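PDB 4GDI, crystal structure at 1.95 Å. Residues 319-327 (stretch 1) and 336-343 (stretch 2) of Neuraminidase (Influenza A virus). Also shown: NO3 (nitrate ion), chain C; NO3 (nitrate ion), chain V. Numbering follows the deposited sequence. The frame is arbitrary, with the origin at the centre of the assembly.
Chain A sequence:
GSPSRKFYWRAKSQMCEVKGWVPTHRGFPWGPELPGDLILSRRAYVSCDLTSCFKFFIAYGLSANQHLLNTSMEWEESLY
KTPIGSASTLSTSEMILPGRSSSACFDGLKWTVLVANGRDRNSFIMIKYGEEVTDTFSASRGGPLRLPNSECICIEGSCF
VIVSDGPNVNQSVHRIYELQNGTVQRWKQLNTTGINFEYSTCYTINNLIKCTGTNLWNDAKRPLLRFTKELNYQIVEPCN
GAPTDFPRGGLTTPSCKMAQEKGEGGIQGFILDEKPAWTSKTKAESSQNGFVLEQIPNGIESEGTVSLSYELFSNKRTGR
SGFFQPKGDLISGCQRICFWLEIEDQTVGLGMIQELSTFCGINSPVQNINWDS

Stretch 1 319-327: GRSGFFQPK
Stretch 2 336-343: RICFWLEI

Two strands of one chain, 319-324 and 338-343, run antiparallel at 153° between their N-to-C directions, their axes approaching to 4.4 Å. From R320 to F324 and from C338 to I343 the backbone is extended, with phi/psi -175/174 at G322 and -108/155 at W340; G319, at -125/-129, departs from the usual strand values. S321 faces L341 (CA to CA, 4.3 Å) and F323 faces F339 (CA to CA, 4.2 Å) as non-hydrogen-bonded pairs. Between and beyond them lie the hydrogen-bonded pairs: G322 N to W340 O is 3.0 Å and W340 N to G322 O 2.7 Å; F324 N to C338 O and C338 N to F324 O are both 3.0 Å.

W340 covers most. With chi1 50° (p) and chi2 -99°, its indole folds back across the neighbouring strand, and the five-membered ring receives G322 CA 4.0 Å from its centroid. Glycine makes room for this: an ideal CB on G322 would sit 2.8 Å from W340 CZ2, a clash. One water joins the indole to the backbone, accepting from W340 NE1 at 3.0 Å and donating to F323 O at 2.7 Å.

R320 (m, t, p, chi4 -100°) lays one guanidinium face over W340, NH2 to CH2 3.2 Å, while the guanidinium edge serves charge. R320 NH1 forms a salt bridge with E342 OE2 at 2.8 Å, and R320 NE donates to O1 of the chain C nitrate at 2.9 Å. E342 (m, t, chi3 -18°) also accepts from R320 N through OE1 at 2.9 Å, while its own N donates to R320 O at 2.9 Å. G319 N reaches E342 O, also at 2.9 Å; an ideal CB on G319 would clash with E342 OE1 at 2.4 Å.

On the W340 face of the sheet, F324 (chi1 73°, p; chi2 -87°) presents its ring face to C338 CB, 3.5 Å from the ring centroid. P326 CG then packs 3.6 Å from C338 SG, extending the apolar contact beyond the strand.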

# COMPACT_ATOMS: atom_id res chain seq x y z
N GLY A 319 26.89 3.07 15.21
CA GLY A 319 26.73 4.47 15.55
C GLY A 319 25.83 4.72 16.76
O GLY A 319 26.01 4.12 17.82
N ARG A 320 24.87 5.62 16.58
CA ARG A 320 23.91 6.00 17.63
C ARG A 320 23.11 4.80 18.11
O ARG A 320 22.88 3.85 17.35
CB ARG A 320 22.95 7.08 17.08
CG ARG A 320 23.63 8.42 16.69
CD ARG A 320 22.73 9.37 15.89
NE ARG A 320 21.41 9.55 16.50
CZ ARG A 320 20.30 8.91 16.12
NH1 ARG A 320 20.33 8.07 15.09
NH2 ARG A 320 19.16 9.14 16.75
N SER A 321 22.65 4.85 19.36
CA SER A 321 21.73 3.83 19.84
C SER A 321 20.82 4.44 20.90
O SER A 321 21.15 5.45 21.52
CB SER A 321 22.51 2.63 20.41
OG SER A 321 23.37 3.03 21.48
N GLY A 322 19.66 3.82 21.13
CA GLY A 322 18.76 4.33 22.15
C GLY A 322 17.56 3.44 22.34
O GLY A 322 17.38 2.47 21.59
N PHE A 323 16.74 3.77 23.34
CA PHE A 323 15.64 2.91 23.73
C PHE A 323 14.41 3.08 22.87
O PHE A 323 14.13 4.16 22.35
CB PHE A 323 15.20 3.25 25.15
CG PHE A 323 16.22 2.98 26.20
CD1 PHE A 323 16.61 1.69 26.49
CD2 PHE A 323 16.75 4.03 26.95
CE1 PHE A 323 17.53 1.44 27.47
CE2 PHE A 323 17.67 3.79 27.93
CZ PHE A 323 18.05 2.48 28.20
N PHE A 324 13.64 2.00 22.75
CA PHE A 324 12.21 2.12 22.47
C PHE A 324 11.45 1.03 23.21
O PHE A 324 12.04 0.02 23.62
CB PHE A 324 11.90 2.07 20.97
CG PHE A 324 12.04 0.70 20.34
CD1 PHE A 324 13.26 0.26 19.85
CD2 PHE A 324 10.93 -0.12 20.18
CE1 PHE A 324 13.38 -0.99 19.23
CE2 PHE A 324 11.03 -1.37 19.58
CZ PHE A 324 12.26 -1.81 19.09
N GLN A 325 10.16 1.25 23.43
CA GLN A 325 9.36 0.28 24.17
C GLN A 325 8.17 -0.18 23.34
O GLN A 325 7.38 0.64 22.87
CB GLN A 325 8.85 0.87 25.49
CG GLN A 325 9.94 1.11 26.53
CD GLN A 325 9.38 1.75 27.78
OE1 GLN A 325 8.97 2.92 27.77
NE2 GLN A 325 9.34 0.99 28.86
N PRO A 326 8.04 -1.50 23.16
CA PRO A 326 6.82 -2.06 22.56
C PRO A 326 5.64 -1.65 23.43
O PRO A 326 5.78 -1.62 24.65
CB PRO A 326 7.03 -3.57 22.65
CG PRO A 326 8.50 -3.77 22.85
CD PRO A 326 8.99 -2.55 23.58
N LYS A 327 4.50 -1.33 22.83
CA LYS A 327 3.40 -0.82 23.62
C LYS A 327 2.14 -1.67 23.55
O LYS A 327 1.20 -1.43 24.29
CB LYS A 327 3.08 0.62 23.20
CG LYS A 327 4.18 1.59 23.61
CD LYS A 327 3.79 3.05 23.41
CE LYS A 327 4.93 3.95 23.89
NZ LYS A 327 4.70 5.36 23.50
N ARG A 336 8.30 -4.97 28.19
CA ARG A 336 9.54 -5.24 27.46
C ARG A 336 10.33 -3.96 27.20
O ARG A 336 9.77 -2.86 27.15
CB ARG A 336 9.24 -5.96 26.14
CG ARG A 336 8.78 -7.41 26.29
CD ARG A 336 8.93 -8.18 24.98
NE ARG A 336 8.10 -7.61 23.91
CZ ARG A 336 8.45 -7.59 22.63
NH1 ARG A 336 9.62 -8.10 22.23
NH2 ARG A 336 7.63 -7.05 21.73
N ILE A 337 11.63 -4.13 26.99
CA ILE A 337 12.51 -3.01 26.66
C ILE A 337 13.35 -3.40 25.45
O ILE A 337 13.81 -4.54 25.33
CB ILE A 337 13.41 -2.60 27.86
CG1 ILE A 337 14.25 -1.36 27.53
CG2 ILE A 337 14.32 -3.73 28.29
CD1 ILE A 337 13.42 -0.13 27.23
N CYS A 338 13.51 -2.45 24.53
CA CYS A 338 14.27 -2.73 23.31
C CYS A 338 15.21 -1.56 23.07
O CYS A 338 15.09 -0.51 23.69
CB CYS A 338 13.33 -2.88 22.11
SG CYS A 338 12.03 -4.14 22.23
N PHE A 339 16.17 -1.74 22.16
CA PHE A 339 16.95 -0.60 21.74
C PHE A 339 17.13 -0.63 20.24
O PHE A 339 17.00 -1.68 19.60
CB PHE A 339 18.29 -0.53 22.48
CG PHE A 339 19.24 -1.68 22.19
CD1 PHE A 339 20.12 -1.62 21.13
CD2 PHE A 339 19.25 -2.80 23.01
CE1 PHE A 339 21.00 -2.67 20.88
CE2 PHE A 339 20.12 -3.85 22.77
CZ PHE A 339 21.00 -3.78 21.70
N TRP A 340 17.38 0.54 19.66
CA TRP A 340 17.72 0.63 18.26
C TRP A 340 19.21 0.97 18.18
O TRP A 340 19.78 1.56 19.11
CB TRP A 340 16.85 1.67 17.53
CG TRP A 340 16.76 3.03 18.21
CD1 TRP A 340 15.75 3.49 19.00
CD2 TRP A 340 17.72 4.10 18.15
NE1 TRP A 340 16.02 4.76 19.44
CE2 TRP A 340 17.23 5.16 18.93
CE3 TRP A 340 18.96 4.25 17.50
CZ2 TRP A 340 17.92 6.36 19.09
CZ3 TRP A 340 19.64 5.43 17.67
CH2 TRP A 340 19.13 6.47 18.45
N LEU A 341 19.83 0.61 17.06
CA LEU A 341 21.27 0.79 16.88
C LEU A 341 21.61 1.01 15.41
O LEU A 341 21.20 0.23 14.55
CB LEU A 341 22.00 -0.44 17.42
CG LEU A 341 23.47 -0.61 17.04
CD1 LEU A 341 24.31 0.40 17.74
CD2 LEU A 341 23.91 -2.02 17.40
N GLU A 342 22.31 2.11 15.12
CA GLU A 342 22.80 2.40 13.78
C GLU A 342 23.92 1.44 13.43
O GLU A 342 24.89 1.29 14.20
CB GLU A 342 23.36 3.82 13.68
CG GLU A 342 22.31 4.93 13.58
CD GLU A 342 22.93 6.32 13.55
OE1 GLU A 342 24.11 6.45 13.95
OE2 GLU A 342 22.23 7.28 13.12
N ILE A 343 23.76 0.78 12.29
CA ILE A 343 24.80 -0.05 11.69
C ILE A 343 25.29 0.74 10.48
O ILE A 343 24.49 1.13 9.62
CB ILE A 343 24.23 -1.39 11.24
CG1 ILE A 343 23.65 -2.17 12.43
CG2 ILE A 343 25.29 -2.23 10.50
CD1 ILE A 343 24.64 -2.48 13.51
N NO3 C . 23.86 12.09 17.70
O1 NO3 C . 22.53 11.76 18.03
O2 NO3 C . 24.12 13.17 16.85
O3 NO3 C . 24.91 11.33 18.23
N NO3 V . 9.29 -7.78 18.63
O1 NO3 V . 9.68 -6.81 19.55
O2 NO3 V . 9.80 -7.79 17.32
O3 NO3 V . 8.39 -8.77 18.99
O HOH W 1 13.27 5.70 20.29